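Local coordinates for glutamine amidotransferase domain-containing protein (Streptococcus mutans, PDB 3L7N) that probably hydrolyses glutamine as a type 1 glutamine amidotransferase, for transfer of its amide nitrogen to another substrate, at residues F5-T10 / I50-P55; T31-Y36 / F65-A70; I113-I118 / Y206-E211. All coordinates share one frame; numbering follows the deposited sequence.

Contact 1: F5-T10 / I50-P55; sequences FILHET and ILMGGP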
ATOM      1  N   PHE A   5       8.026  -2.255   9.732  1.00 22.57           N
ATOM      2  CA  PHE A   5       7.281  -2.820   8.583  1.00 21.37           C
ATOM      3  C   PHE A   5       6.551  -4.072   8.938  1.00 22.55           C
ATOM      4  O   PHE A   5       7.104  -4.967   9.635  1.00 24.15           O
ATOM      5  CB  PHE A   5       8.224  -3.188   7.488  1.00 22.44           C
ATOM      6  CG  PHE A   5       8.761  -2.023   6.717  1.00 25.28           C
ATOM      7  CD1 PHE A   5       8.132  -1.596   5.526  1.00 23.50           C
ATOM      8  CD2 PHE A   5       9.887  -1.358   7.146  1.00 24.76           C
ATOM      9  CE1 PHE A   5       8.600  -0.495   4.827  1.00 23.26           C
ATOM     10  CE2 PHE A   5      10.354  -0.237   6.442  1.00 25.64           C
ATOM     11  CZ  PHE A   5       9.706   0.172   5.255  1.00 25.28           C
ATOM     12  N   ILE A   6       5.345  -4.220   8.415  1.00 21.92           N
ATOM     13  CA  ILE A   6       4.635  -5.490   8.519  1.00 21.50           C
ATOM     14  C   ILE A   6       4.548  -6.096   7.127  1.00 23.72           C
ATOM     15  O   ILE A   6       4.091  -5.438   6.195  1.00 27.10           O
ATOM     16  CB  ILE A   6       3.166  -5.296   9.089  1.00 21.20           C
ATOM     17  CG1 ILE A   6       3.171  -4.510  10.368  1.00 18.28           C
ATOM     18  CG2 ILE A   6       2.468  -6.615   9.238  1.00 15.12           C
ATOM     19  CD1 ILE A   6       3.635  -5.246  11.463  1.00 23.20           C
ATOM     20  N   LEU A   7       5.062  -7.299   6.942  1.00 24.49           N
ATOM     21  CA  LEU A   7       5.169  -7.854   5.600  1.00 23.62           C
ATOM     22  C   LEU A   7       4.436  -9.195   5.530  1.00 25.17           C
ATOM     23  O   LEU A   7       4.429  -9.934   6.491  1.00 26.61           O
ATOM     24  CB  LEU A   7       6.606  -8.007   5.222  1.00 22.82           C
ATOM     25  CG  LEU A   7       7.550  -6.810   5.303  1.00 21.28           C
ATOM     26  CD1 LEU A   7       8.859  -7.262   4.853  1.00 19.18           C
ATOM     27  CD2 LEU A   7       7.095  -5.680   4.477  1.00 15.21           C
ATOM     28  N   HIS A   8       3.746  -9.451   4.432  1.00 25.49           N
ATOM     29  CA  HIS A   8       2.759 -10.509   4.409  1.00 28.01           C
ATOM     30  C   HIS A   8       3.105 -11.550   3.347  1.00 29.38           C
ATOM     31  O   HIS A   8       2.389 -12.531   3.184  1.00 30.59           O
ATOM     32  CB  HIS A   8       1.347  -9.952   4.070  1.00 28.54           C
ATOM     33  CG  HIS A   8       0.859  -8.872   4.990  1.00 27.28           C
ATOM     34  ND1 HIS A   8       0.769  -7.548   4.588  1.00 25.70           N
ATOM     35  CD2 HIS A   8       0.233  -8.941   6.194  1.00 25.88           C
ATOM     36  CE1 HIS A   8       0.221  -6.833   5.560  1.00 23.94           C
ATOM     37  NE2 HIS A   8      -0.113  -7.652   6.546  1.00 24.81           N
ATOM     38  N   GLU A   9       4.097 -11.246   2.523  1.00 29.53           N
ATOM     39  CA  GLU A   9       4.707 -12.231   1.626  1.00 29.16           C
ATOM     40  C   GLU A   9       5.976 -11.704   0.935  1.00 30.15           C
ATOM     41  O   GLU A   9       6.267 -10.439   0.959  1.00 29.58           O
ATOM     42  CB  GLU A   9       3.718 -12.792   0.638  1.00 27.98           C
ATOM     43  CG  GLU A   9       3.217 -14.174   1.023  1.00 29.44           C
ATOM     44  CD  GLU A   9       4.263 -15.272   0.774  1.00 37.79           C
ATOM     45  OE1 GLU A   9       5.508 -15.032   1.003  1.00 35.29           O
ATOM     46  OE2 GLU A   9       3.873 -16.343   0.277  1.00 40.92           O
ATOM     47  N   THR A  10       6.812 -12.671   0.461  1.00 30.90           N
ATOM     48  CA  THR A  10       8.173 -12.403  -0.155  1.00 29.24           C
ATOM     49  C   THR A  10       7.997 -11.520  -1.372  1.00 30.26           C
ATOM     50  O   THR A  10       8.753 -10.573  -1.562  1.00 31.25           O
ATOM     51  CB  THR A  10       8.900 -13.756  -0.567  1.00 29.11           C
ATOM     52  OG1 THR A  10       8.029 -14.537  -1.336  1.00 28.36           O
ATOM     53  CG2 THR A  10       9.277 -14.614   0.689  1.00 27.43           C
ATOM     54  N   ILE A  50       4.468   0.869   8.700  1.00 21.76           N
ATOM     55  CA  ILE A  50       4.168   0.788   7.317  1.00 20.68           C
ATOM     56  C   ILE A  50       3.763  -0.616   7.105  1.00 22.42           C
ATOM     57  O   ILE A  50       4.519  -1.511   7.454  1.00 24.66           O
ATOM     58  CB  ILE A  50       5.445   1.050   6.497  1.00 20.52           C
ATOM     59  CG1 ILE A  50       5.947   2.428   6.783  1.00 17.66           C
ATOM     60  CG2 ILE A  50       5.221   0.823   5.049  1.00 14.27           C
ATOM     61  CD1 ILE A  50       7.160   2.792   6.018  1.00 20.88           C
ATOM     62  N   LEU A  51       2.540  -0.847   6.615  1.00 22.29           N
ATOM     63  CA  LEU A  51       2.059  -2.216   6.396  1.00 23.88           C
ATOM     64  C   LEU A  51       1.944  -2.403   4.904  1.00 25.33           C
ATOM     65  O   LEU A  51       1.228  -1.665   4.267  1.00 27.37           O
ATOM     66  CB  LEU A  51       0.642  -2.426   7.032  1.00 23.02           C
ATOM     67  CG  LEU A  51       0.392  -2.212   8.540  1.00 25.04           C
ATOM     68  CD1 LEU A  51      -0.184  -0.918   8.757  1.00 27.06           C
ATOM     69  CD2 LEU A  51      -0.529  -3.286   9.172  1.00 24.10           C
ATOM     70  N   MET A  52       2.643  -3.399   4.350  1.00 25.25           N
ATOM     71  CA  MET A  52       2.662  -3.642   2.918  1.00 25.82           C
ATOM     72  C   MET A  52       1.548  -4.595   2.456  1.00 27.50           C
ATOM     73  O   MET A  52       0.798  -5.091   3.260  1.00 27.96           O
ATOM     74  CB  MET A  52       4.017  -4.214   2.518  1.00 26.60           C
ATOM     75  CG  MET A  52       5.152  -3.185   2.589  1.00 23.83           C
ATOM     76  SD  MET A  52       4.932  -1.837   1.440  1.00 26.14           S
ATOM     77  CE  MET A  52       5.391  -0.669   2.570  1.00 23.97           C
ATOM     78  N   GLY A  53       1.533  -4.915   1.146  1.00 28.19           N
ATOM     79  CA  GLY A  53       0.447  -5.627   0.538  1.00 27.86           C
ATOM     80  C   GLY A  53       0.463  -7.078   0.924  1.00 28.75           C
ATOM     81  O   GLY A  53       1.158  -7.469   1.854  1.00 29.74           O
ATOM     82  N   GLY A  54      -0.355  -7.872   0.255  1.00 28.68           N
ATOM     83  CA  GLY A  54      -0.403  -9.251   0.510  1.00 30.01           C
ATOM     84  C   GLY A  54      -1.434  -9.984  -0.309  1.00 31.73           C
ATOM     85  O   GLY A  54      -2.466  -9.445  -0.643  1.00 33.59           O
ATOM     86  N   PRO A  55      -1.181 -11.243  -0.588  1.00 33.31           N
ATOM     87  CA  PRO A  55      -2.194 -12.034  -1.269  1.00 33.76           C
ATOM     88  C   PRO A  55      -3.532 -12.232  -0.425  1.00 34.63           C
ATOM     89  O   PRO A  55      -4.510 -12.696  -0.974  1.00 35.81           O
ATOM     90  CB  PRO A  55      -1.495 -13.393  -1.457  1.00 32.94           C
ATOM     91  CG  PRO A  55      -0.657 -13.529  -0.239  1.00 33.56           C
ATOM     92  CD  PRO A  55      -0.148 -12.101   0.055  1.00 33.41           C
TER
HETATM   93  O   HOH W   1       3.615  -7.235   2.419  1.00 31.35           O
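I6 bonds to I50 and M52, on either side of its bridge partner L51: I6 N donates to I50 O at 3.0 Å, and M52 N returns to I6 O at 3.1 Å. F5 pairs with I50 and I6 with L51 in parallel register, and the two segments run within 10° of each other. Past L7 and L51 the chains leave the sheet as loops, and the histidine ring takes over the bridging. H8 CG lies anti to the carbonyl carbon (chi1 -57°), which starts the ring off toward the carbonyls of M52 and G53. H8 ND1 gives its N-H to G53 O at 2.8 Å, with the donor standing 47° out of the carbonyl plane; M52 O receives a second, weak share of the same N-H. A water lies between H8 N and G53 O. On one face of the sheet F5 and I50 lie side by side, with F5 CZ 3.7 Å from I50 CD1. L7 CD2 packs on M52 CG at 3.7 Å. I6 and L51 point together to the other face, I6 CG1 meeting L51 CG at 4.0 Å. Here helix 70-82 covers the pair through E73, L76 and I77, and H8 NE2 is hydrogen-bonded to E73 OE1. Helix 15-23 lies over F5 and M52 with Y17, and strand 27-32 flanks strand 2-7 on the side away from strand 48-51.

Contact 2: T31-Y36 / F65-A70; sequences TKVYRY and FPYYDA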
ATOM      1  N   THR A  31       8.333  -7.306  10.519  1.00 24.24           N
ATOM      2  CA  THR A  31       7.706  -8.487  11.004  1.00 22.78           C
ATOM      3  C   THR A  31       7.339  -9.226   9.809  1.00 23.55           C
ATOM      4  O   THR A  31       6.561  -8.749   8.996  1.00 25.02           O
ATOM      5  CB  THR A  31       6.401  -8.154  11.829  1.00 23.45           C
ATOM      6  OG1 THR A  31       6.753  -7.442  13.024  1.00 23.78           O
ATOM      7  CG2 THR A  31       5.675  -9.413  12.212  1.00 20.78           C
ATOM      8  N   LYS A  32       7.879 -10.385   9.624  1.00 23.23           N
ATOM      9  CA  LYS A  32       7.507 -11.091   8.443  1.00 23.81           C
ATOM     10  C   LYS A  32       6.436 -12.146   8.782  1.00 24.77           C
ATOM     11  O   LYS A  32       6.775 -13.274   9.162  1.00 26.34           O
ATOM     12  CB  LYS A  32       8.722 -11.687   7.803  1.00 22.69           C
ATOM     13  CG  LYS A  32       9.634 -10.688   7.283  1.00 20.10           C
ATOM     14  CD  LYS A  32      11.023 -11.250   7.014  1.00 21.81           C
ATOM     15  CE  LYS A  32      12.014 -10.145   6.683  1.00 24.66           C
ATOM     16  NZ  LYS A  32      13.365 -10.641   6.550  1.00 29.97           N
ATOM     17  N   VAL A  33       5.142 -11.762   8.738  1.00 24.09           N
ATOM     18  CA  VAL A  33       4.114 -12.657   9.254  1.00 23.45           C
ATOM     19  C   VAL A  33       4.066 -14.004   8.559  1.00 24.44           C
ATOM     20  O   VAL A  33       3.821 -15.007   9.188  1.00 25.12           O
ATOM     21  CB  VAL A  33       2.778 -12.032   9.305  1.00 24.29           C
ATOM     22  CG1 VAL A  33       2.857 -10.778  10.065  1.00 23.48           C
ATOM     23  CG2 VAL A  33       2.224 -11.794   7.911  1.00 23.92           C
ATOM     24  N   TYR A  34       4.405 -14.029   7.274  1.00 24.50           N
ATOM     25  CA  TYR A  34       4.467 -15.272   6.519  1.00 24.41           C
ATOM     26  C   TYR A  34       5.519 -16.236   7.045  1.00 25.64           C
ATOM     27  O   TYR A  34       5.526 -17.427   6.638  1.00 28.31           O
ATOM     28  CB  TYR A  34       4.683 -14.997   4.986  1.00 23.66           C
ATOM     29  CG  TYR A  34       5.905 -14.201   4.685  1.00 23.69           C
ATOM     30  CD1 TYR A  34       7.093 -14.824   4.315  1.00 24.61           C
ATOM     31  CD2 TYR A  34       5.896 -12.810   4.791  1.00 25.91           C
ATOM     32  CE1 TYR A  34       8.237 -14.097   4.076  1.00 24.57           C
ATOM     33  CE2 TYR A  34       7.026 -12.073   4.546  1.00 25.69           C
ATOM     34  CZ  TYR A  34       8.212 -12.726   4.200  1.00 25.77           C
ATOM     35  OH  TYR A  34       9.362 -11.989   3.975  1.00 24.65           O
ATOM     36  N   ARG A  35       6.439 -15.749   7.902  1.00 24.25           N
ATOM     37  CA  ARG A  35       7.487 -16.616   8.490  1.00 24.07           C
ATOM     38  C   ARG A  35       7.074 -16.984   9.908  1.00 25.69           C
ATOM     39  O   ARG A  35       7.925 -17.355  10.771  1.00 26.06           O
ATOM     40  CB  ARG A  35       8.841 -15.885   8.507  1.00 24.52           C
ATOM     41  CG  ARG A  35       9.536 -15.768   7.127  1.00 22.91           C
ATOM     42  CD  ARG A  35      10.941 -15.245   7.318  1.00 25.30           C
ATOM     43  NE  ARG A  35      11.804 -16.273   7.878  1.00 29.06           N
ATOM     44  CZ  ARG A  35      12.538 -17.151   7.146  1.00 31.18           C
ATOM     45  NH1 ARG A  35      12.607 -17.058   5.791  1.00 32.04           N
ATOM     46  NH2 ARG A  35      13.182 -18.136   7.765  1.00 27.45           N
ATOM     47  N   TYR A  36       5.756 -16.883  10.164  1.00 25.22           N
ATOM     48  CA  TYR A  36       5.167 -17.007  11.512  1.00 23.23           C
ATOM     49  C   TYR A  36       5.844 -16.173  12.514  1.00 24.72           C
ATOM     50  O   TYR A  36       5.887 -16.536  13.660  1.00 26.18           O
ATOM     51  CB  TYR A  36       5.094 -18.447  11.965  1.00 20.80           C
ATOM     52  CG  TYR A  36       4.246 -19.297  11.040  1.00 23.17           C
ATOM     53  CD1 TYR A  36       3.032 -19.857  11.468  1.00 19.46           C
ATOM     54  CD2 TYR A  36       4.611 -19.479   9.719  1.00 17.92           C
ATOM     55  CE1 TYR A  36       2.236 -20.603  10.582  1.00 17.97           C
ATOM     56  CE2 TYR A  36       3.827 -20.190   8.846  1.00 16.40           C
ATOM     57  CZ  TYR A  36       2.660 -20.751   9.259  1.00 20.04           C
ATOM     58  OH  TYR A  36       1.914 -21.520   8.320  1.00 24.90           O
ATOM     59  N   PHE A  65      -4.417 -19.279   5.690  1.00 41.65           N
ATOM     60  CA  PHE A  65      -3.087 -18.731   5.885  1.00 37.17           C
ATOM     61  C   PHE A  65      -2.744 -18.825   7.306  1.00 36.27           C
ATOM     62  O   PHE A  65      -3.011 -17.881   8.054  1.00 37.21           O
ATOM     63  CB  PHE A  65      -3.078 -17.254   5.516  1.00 37.01           C
ATOM     64  CG  PHE A  65      -3.299 -16.984   4.065  1.00 36.43           C
ATOM     65  CD1 PHE A  65      -2.243 -17.113   3.130  1.00 36.60           C
ATOM     66  CD2 PHE A  65      -4.541 -16.544   3.613  1.00 38.15           C
ATOM     67  CE1 PHE A  65      -2.454 -16.830   1.745  1.00 35.49           C
ATOM     68  CE2 PHE A  65      -4.775 -16.270   2.233  1.00 33.36           C
ATOM     69  CZ  PHE A  65      -3.739 -16.410   1.308  1.00 36.76           C
ATOM     70  N   PRO A  66      -2.154 -19.965   7.740  1.00 33.56           N
ATOM     71  CA  PRO A  66      -2.221 -20.291   9.144  1.00 32.55           C
ATOM     72  C   PRO A  66      -1.481 -19.271  10.065  1.00 33.63           C
ATOM     73  O   PRO A  66      -1.633 -19.336  11.346  1.00 33.41           O
ATOM     74  CB  PRO A  66      -1.565 -21.636   9.203  1.00 32.35           C
ATOM     75  CG  PRO A  66      -1.749 -22.193   7.942  1.00 28.43           C
ATOM     76  CD  PRO A  66      -1.819 -21.122   6.947  1.00 31.78           C
ATOM     77  N   TYR A  67      -0.684 -18.357   9.438  1.00 32.82           N
ATOM     78  CA  TYR A  67       0.211 -17.374  10.185  1.00 33.06           C
ATOM     79  C   TYR A  67      -0.411 -15.995  10.236  1.00 33.16           C
ATOM     80  O   TYR A  67       0.101 -15.091  10.889  1.00 35.32           O
ATOM     81  CB  TYR A  67       1.549 -17.262   9.486  1.00 31.62           C
ATOM     82  CG  TYR A  67       1.406 -16.887   7.995  1.00 33.84           C
ATOM     83  CD1 TYR A  67       1.174 -15.567   7.607  1.00 33.17           C
ATOM     84  CD2 TYR A  67       1.427 -17.883   6.978  1.00 34.77           C
ATOM     85  CE1 TYR A  67       0.991 -15.226   6.278  1.00 28.67           C
ATOM     86  CE2 TYR A  67       1.275 -17.535   5.651  1.00 31.49           C
ATOM     87  CZ  TYR A  67       1.036 -16.192   5.319  1.00 30.93           C
ATOM     88  OH  TYR A  67       0.859 -15.821   4.018  1.00 32.97           O
ATOM     89  N   TYR A  68      -1.478 -15.828   9.504  1.00 32.62           N
ATOM     90  CA  TYR A  68      -2.070 -14.527   9.267  1.00 32.96           C
ATOM     91  C   TYR A  68      -3.178 -14.301  10.224  1.00 32.75           C
ATOM     92  O   TYR A  68      -4.066 -15.096  10.297  1.00 33.65           O
ATOM     93  CB  TYR A  68      -2.640 -14.537   7.882  1.00 33.82           C
ATOM     94  CG  TYR A  68      -3.377 -13.322   7.502  1.00 33.92           C
ATOM     95  CD1 TYR A  68      -4.702 -13.386   7.168  1.00 30.50           C
ATOM     96  CD2 TYR A  68      -2.728 -12.099   7.404  1.00 31.40           C
ATOM     97  CE1 TYR A  68      -5.362 -12.286   6.776  1.00 32.54           C
ATOM     98  CE2 TYR A  68      -3.374 -11.008   6.999  1.00 33.31           C
ATOM     99  CZ  TYR A  68      -4.686 -11.088   6.679  1.00 33.36           C
ATOM    100  OH  TYR A  68      -5.345  -9.956   6.272  1.00 37.44           O
ATOM    101  N   ASP A  69      -3.162 -13.180  10.917  1.00 32.74           N
ATOM    102  CA  ASP A  69      -4.217 -12.850  11.903  1.00 32.87           C
ATOM    103  C   ASP A  69      -4.690 -11.398  11.656  1.00 31.84           C
ATOM    104  O   ASP A  69      -4.096 -10.445  12.153  1.00 31.71           O
ATOM    105  CB  ASP A  69      -3.658 -13.018  13.300  1.00 34.39           C
ATOM    106  CG  ASP A  69      -4.689 -12.823  14.393  1.00 39.45           C
ATOM    107  OD1 ASP A  69      -5.786 -12.288  14.139  1.00 44.06           O
ATOM    108  OD2 ASP A  69      -4.376 -13.195  15.548  1.00 47.50           O
ATOM    109  N   ALA A  70      -5.686 -11.247  10.774  1.00 32.15           N
ATOM    110  CA  ALA A  70      -6.141  -9.927  10.334  1.00 30.99           C
ATOM    111  C   ALA A  70      -6.626  -9.137  11.512  1.00 31.62           C
ATOM    112  O   ALA A  70      -6.380  -7.953  11.616  1.00 31.85           O
ATOM    113  CB  ALA A  70      -7.166 -10.058   9.372  1.00 29.79           C
TER
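Y67 pushes its side chain between V33, Y34 and Y36, and most of the contact is built on this one tyrosine. Its CG is set between the backbone N and the carbonyl carbon (chi1 55°), the usually disfavoured position. One face of the ring meets the backbone of Y34, whose CA lies 3.5 Å from the ring centroid and only 14° off the normal, a close CH-pi contact. Y34 CB continues the cover toward Y67 CZ. V33 crosses Y67 at about a right angle and touches ring atom CD1 with CG2 at 3.9 Å. Y36 carries the next largest share. Its ring lies across the base of Y67, with Y67 CB 3.4 Å from the centroid of the Y36 ring and almost exactly over its centre, a second CH-pi contact. The two rings form an edge-to-face pair, the edge of Y67 toward the face of Y36, with centroids 5.4 Å apart and planes at 70°. At the far end of Y36, OH rests against P66 CB at 3.6 Å. No hydrogen bond joins the segments; aromatic and apolar contacts do the work. P66 and Y67 are the central residues of a type I beta turn from F65 to Y68, just ahead of the helix that D69 N-caps. The arrangement is a T-shaped tyrosine pair at the surface, joining the end of edge strand 27-32 to the turn leading into helix 70-82.

Contact 3: I113-I118 / Y206-E211; sequences IGNYLI and YVQTAE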
ATOM      1  N   ILE A 113      -3.625  -4.048 -12.831  1.00 45.75           N
ATOM      2  CA  ILE A 113      -2.342  -4.725 -12.732  1.00 43.65           C
ATOM      3  C   ILE A 113      -1.436  -4.109 -13.776  1.00 43.07           C
ATOM      4  O   ILE A 113      -1.549  -4.415 -14.926  1.00 43.54           O
ATOM      5  CB  ILE A 113      -2.494  -6.233 -13.059  1.00 42.60           C
ATOM      6  CG1 ILE A 113      -3.361  -6.940 -12.012  1.00 39.84           C
ATOM      7  CG2 ILE A 113      -1.172  -6.855 -13.210  1.00 44.62           C
ATOM      8  CD1 ILE A 113      -3.316  -8.435 -12.099  1.00 35.48           C
ATOM      9  N   GLY A 114      -0.615  -3.177 -13.386  1.00 42.26           N
ATOM     10  CA  GLY A 114       0.224  -2.549 -14.317  1.00 43.18           C
ATOM     11  C   GLY A 114       0.420  -1.158 -13.943  1.00 45.27           C
ATOM     12  O   GLY A 114       0.108  -0.783 -12.864  1.00 46.57           O
ATOM     13  N   ASN A 115       0.943  -0.356 -14.850  1.00 47.69           N
ATOM     14  CA  ASN A 115       1.207   1.030 -14.527  1.00 49.75           C
ATOM     15  C   ASN A 115       0.204   1.980 -15.169  1.00 49.74           C
ATOM     16  O   ASN A 115       0.179   2.129 -16.374  1.00 49.80           O
ATOM     17  CB  ASN A 115       2.652   1.413 -14.874  1.00 50.28           C
ATOM     18  CG  ASN A 115       3.656   0.534 -14.192  1.00 51.83           C
ATOM     19  OD1 ASN A 115       4.349  -0.214 -14.835  1.00 57.64           O
ATOM     20  ND2 ASN A 115       3.695   0.588 -12.863  1.00 54.68           N
ATOM     21  N   TYR A 116      -0.678   2.563 -14.331  1.00 49.86           N
ATOM     22  CA  TYR A 116      -1.741   3.455 -14.814  1.00 49.10           C
ATOM     23  C   TYR A 116      -1.747   4.816 -14.116  1.00 49.09           C
ATOM     24  O   TYR A 116      -1.119   4.999 -13.063  1.00 49.01           O
ATOM     25  CB  TYR A 116      -3.081   2.792 -14.727  1.00 47.91           C
ATOM     26  CG  TYR A 116      -3.191   1.555 -15.570  1.00 49.12           C
ATOM     27  CD1 TYR A 116      -3.415   1.640 -16.950  1.00 48.88           C
ATOM     28  CD2 TYR A 116      -3.093   0.297 -15.000  1.00 48.94           C
ATOM     29  CE1 TYR A 116      -3.525   0.501 -17.721  1.00 49.74           C
ATOM     30  CE2 TYR A 116      -3.245  -0.851 -15.760  1.00 50.97           C
ATOM     31  CZ  TYR A 116      -3.435  -0.747 -17.119  1.00 51.56           C
ATOM     32  OH  TYR A 116      -3.520  -1.897 -17.885  1.00 55.01           O
ATOM     33  N   LEU A 117      -2.345   5.801 -14.772  1.00 48.97           N
ATOM     34  CA  LEU A 117      -2.507   7.088 -14.156  1.00 48.16           C
ATOM     35  C   LEU A 117      -3.389   6.956 -12.963  1.00 45.66           C
ATOM     36  O   LEU A 117      -4.365   6.222 -12.978  1.00 45.01           O
ATOM     37  CB  LEU A 117      -3.119   8.108 -15.139  1.00 49.17           C
ATOM     38  CG  LEU A 117      -2.220   8.808 -16.167  1.00 53.02           C
ATOM     39  CD1 LEU A 117      -3.108   9.386 -17.298  1.00 60.83           C
ATOM     40  CD2 LEU A 117      -1.326   9.936 -15.523  1.00 50.63           C
ATOM     41  N   ILE A 118      -2.998   7.609 -11.908  1.00 44.51           N
ATOM     42  CA  ILE A 118      -3.916   8.021 -10.875  1.00 44.03           C
ATOM     43  C   ILE A 118      -3.998   9.539 -11.006  1.00 44.46           C
ATOM     44  O   ILE A 118      -3.106  10.165 -11.665  1.00 43.41           O
ATOM     45  CB  ILE A 118      -3.383   7.631  -9.410  1.00 43.14           C
ATOM     46  CG1 ILE A 118      -1.993   8.210  -9.179  1.00 38.98           C
ATOM     47  CG2 ILE A 118      -3.395   6.076  -9.206  1.00 43.13           C
ATOM     48  CD1 ILE A 118      -1.749   8.653  -7.824  1.00 35.03           C
ATOM     49  N   TYR A 206      -7.552  -3.440 -17.780  1.00 64.03           N
ATOM     50  CA  TYR A 206      -6.554  -2.763 -16.968  1.00 63.32           C
ATOM     51  C   TYR A 206      -5.500  -3.705 -16.451  1.00 62.66           C
ATOM     52  O   TYR A 206      -4.907  -3.461 -15.424  1.00 63.75           O
ATOM     53  CB  TYR A 206      -7.216  -2.051 -15.840  1.00 63.05           C
ATOM     54  CG  TYR A 206      -7.939  -0.839 -16.292  1.00 65.12           C
ATOM     55  CD1 TYR A 206      -7.278   0.143 -17.062  1.00 66.26           C
ATOM     56  CD2 TYR A 206      -9.317  -0.654 -16.001  1.00 64.34           C
ATOM     57  CE1 TYR A 206      -7.951   1.287 -17.524  1.00 65.42           C
ATOM     58  CE2 TYR A 206     -10.002   0.485 -16.455  1.00 63.58           C
ATOM     59  CZ  TYR A 206      -9.297   1.464 -17.223  1.00 64.06           C
ATOM     60  OH  TYR A 206      -9.932   2.608 -17.676  1.00 62.20           O
ATOM     61  N   VAL A 207      -5.242  -4.759 -17.208  1.00 61.05           N
ATOM     62  CA  VAL A 207      -4.156  -5.656 -16.950  1.00 59.50           C
ATOM     63  C   VAL A 207      -3.123  -5.547 -18.096  1.00 59.82           C
ATOM     64  O   VAL A 207      -3.463  -5.738 -19.292  1.00 60.70           O
ATOM     65  CB  VAL A 207      -4.660  -7.086 -16.873  1.00 59.02           C
ATOM     66  CG1 VAL A 207      -3.528  -8.030 -16.722  1.00 58.39           C
ATOM     67  CG2 VAL A 207      -5.666  -7.243 -15.738  1.00 57.45           C
ATOM     68  N   GLN A 208      -1.885  -5.216 -17.750  1.00 58.93           N
ATOM     69  CA  GLN A 208      -0.824  -5.118 -18.753  1.00 58.43           C
ATOM     70  C   GLN A 208      -0.095  -6.473 -18.969  1.00 59.08           C
ATOM     71  O   GLN A 208      -0.478  -7.491 -18.393  1.00 58.16           O
ATOM     72  CB  GLN A 208       0.150  -4.012 -18.406  1.00 57.45           C
ATOM     73  CG  GLN A 208      -0.425  -2.655 -18.548  1.00 53.04           C
ATOM     74  CD  GLN A 208       0.508  -1.625 -18.138  1.00 50.02           C
ATOM     75  OE1 GLN A 208       1.571  -1.910 -17.613  1.00 50.09           O
ATOM     76  NE2 GLN A 208       0.162  -0.418 -18.380  1.00 52.17           N
ATOM     77  N   THR A 209       0.882  -6.485 -19.893  1.00 60.17           N
ATOM     78  CA  THR A 209       1.671  -7.711 -20.192  1.00 60.18           C
ATOM     79  C   THR A 209       2.959  -7.727 -19.338  1.00 61.25           C
ATOM     80  O   THR A 209       3.506  -6.628 -18.957  1.00 61.69           O
ATOM     81  CB  THR A 209       2.063  -7.787 -21.704  1.00 59.44           C
ATOM     82  OG1 THR A 209       3.156  -6.890 -21.965  1.00 57.43           O
ATOM     83  CG2 THR A 209       0.909  -7.390 -22.559  1.00 61.80           C
ATOM     84  N   ALA A 210       3.458  -8.944 -19.041  1.00 61.07           N
ATOM     85  CA  ALA A 210       4.752  -9.108 -18.357  1.00 60.30           C
ATOM     86  C   ALA A 210       5.832  -8.194 -18.953  1.00 60.83           C
ATOM     87  O   ALA A 210       6.638  -7.588 -18.208  1.00 59.87           O
ATOM     88  CB  ALA A 210       5.192 -10.564 -18.397  1.00 60.47           C
ATOM     89  N   GLU A 211       5.813  -8.058 -20.290  1.00 61.32           N
ATOM     90  CA  GLU A 211       6.786  -7.238 -20.996  1.00 62.62           C
ATOM     91  C   GLU A 211       6.564  -5.735 -20.763  1.00 61.15           C
ATOM     92  O   GLU A 211       7.544  -4.944 -20.627  1.00 60.39           O
ATOM     93  CB  GLU A 211       6.772  -7.564 -22.503  1.00 63.81           C
ATOM     94  CG  GLU A 211       7.710  -6.630 -23.387  1.00 71.19           C
ATOM     95  CD  GLU A 211       8.560  -7.441 -24.442  1.00 82.34           C
ATOM     96  OE1 GLU A 211       8.202  -8.626 -24.748  1.00 85.19           O
ATOM     97  OE2 GLU A 211       9.583  -6.893 -24.946  1.00 85.23           O
TER
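Y116 lies between Y206 and Q208, its ring met on one face by each. Y206 presents its edge to the first face: CD1 stands 3.8 Å above the Y116 plane, offset toward the rim, and the two rings make an edge-to-face pair with planes at 84° and centroids 5.3 Å apart. On the opposite face Q208 NE2 also stands toward the rim, the amide plane turned 55° from the ring. Y116 and Q208 reach for each other tip to tip, and Y116 OH comes 3.3 Å from Q208 CG. Q208 runs extended beyond CG (chi2 177°), which carries its amide past the tyrosine to the backbone of N115. There both ends of the amide are used, though weakly: N115 N donates to Q208 OE1 at 3.2 Å, and Q208 NE2 donates to N115 O at the same distance but far from straight. This side-chain amide thus meets both polar backbone groups of N115. Next to the aromatic pair the backbones join at I113. Its N-H goes to Y206 O at 3.0 Å, and its carbonyl receives Q208 N at 3.0 Å, leaving V207 opposite I113 in a single bridge. The chain then turns a corner at G114, whose backbone angles suit a residue without a side chain, and strand 115-120 pairs onward with strand 136-143. Helix 197-203 packs on I113 and V207 through L197. The whole is an isolated beta bridge with a T-shaped tyrosine pair beside it, tying a bend between strands to the approach to helix 210-214, which T209 N-caps.

Overall arrangement
Contacts 1 and 2 are neighbours, their centres 10 Å apart, and they touch: F5 O and T31 N probably bond at 2.8 Å, L7 N and T31 O at 2.9 Å, while the Y34 ring packs against the backbone of H8 and E9. Their segments alternate along the chain. In the sheet, strand 2-7 sits between strands 27-32 and 48-51. Contact 3 lies elsewhere on the same mixed sheet, its centre 21 Å from that of contact 1 and 28 Å from that of contact 2, touching neither. Contact 1 adjoins the probable catalytic centre: G53 touches the GxCxG motif around C91, consistent with a nucleophile elbow as in type 1 glutamine amidotransferases.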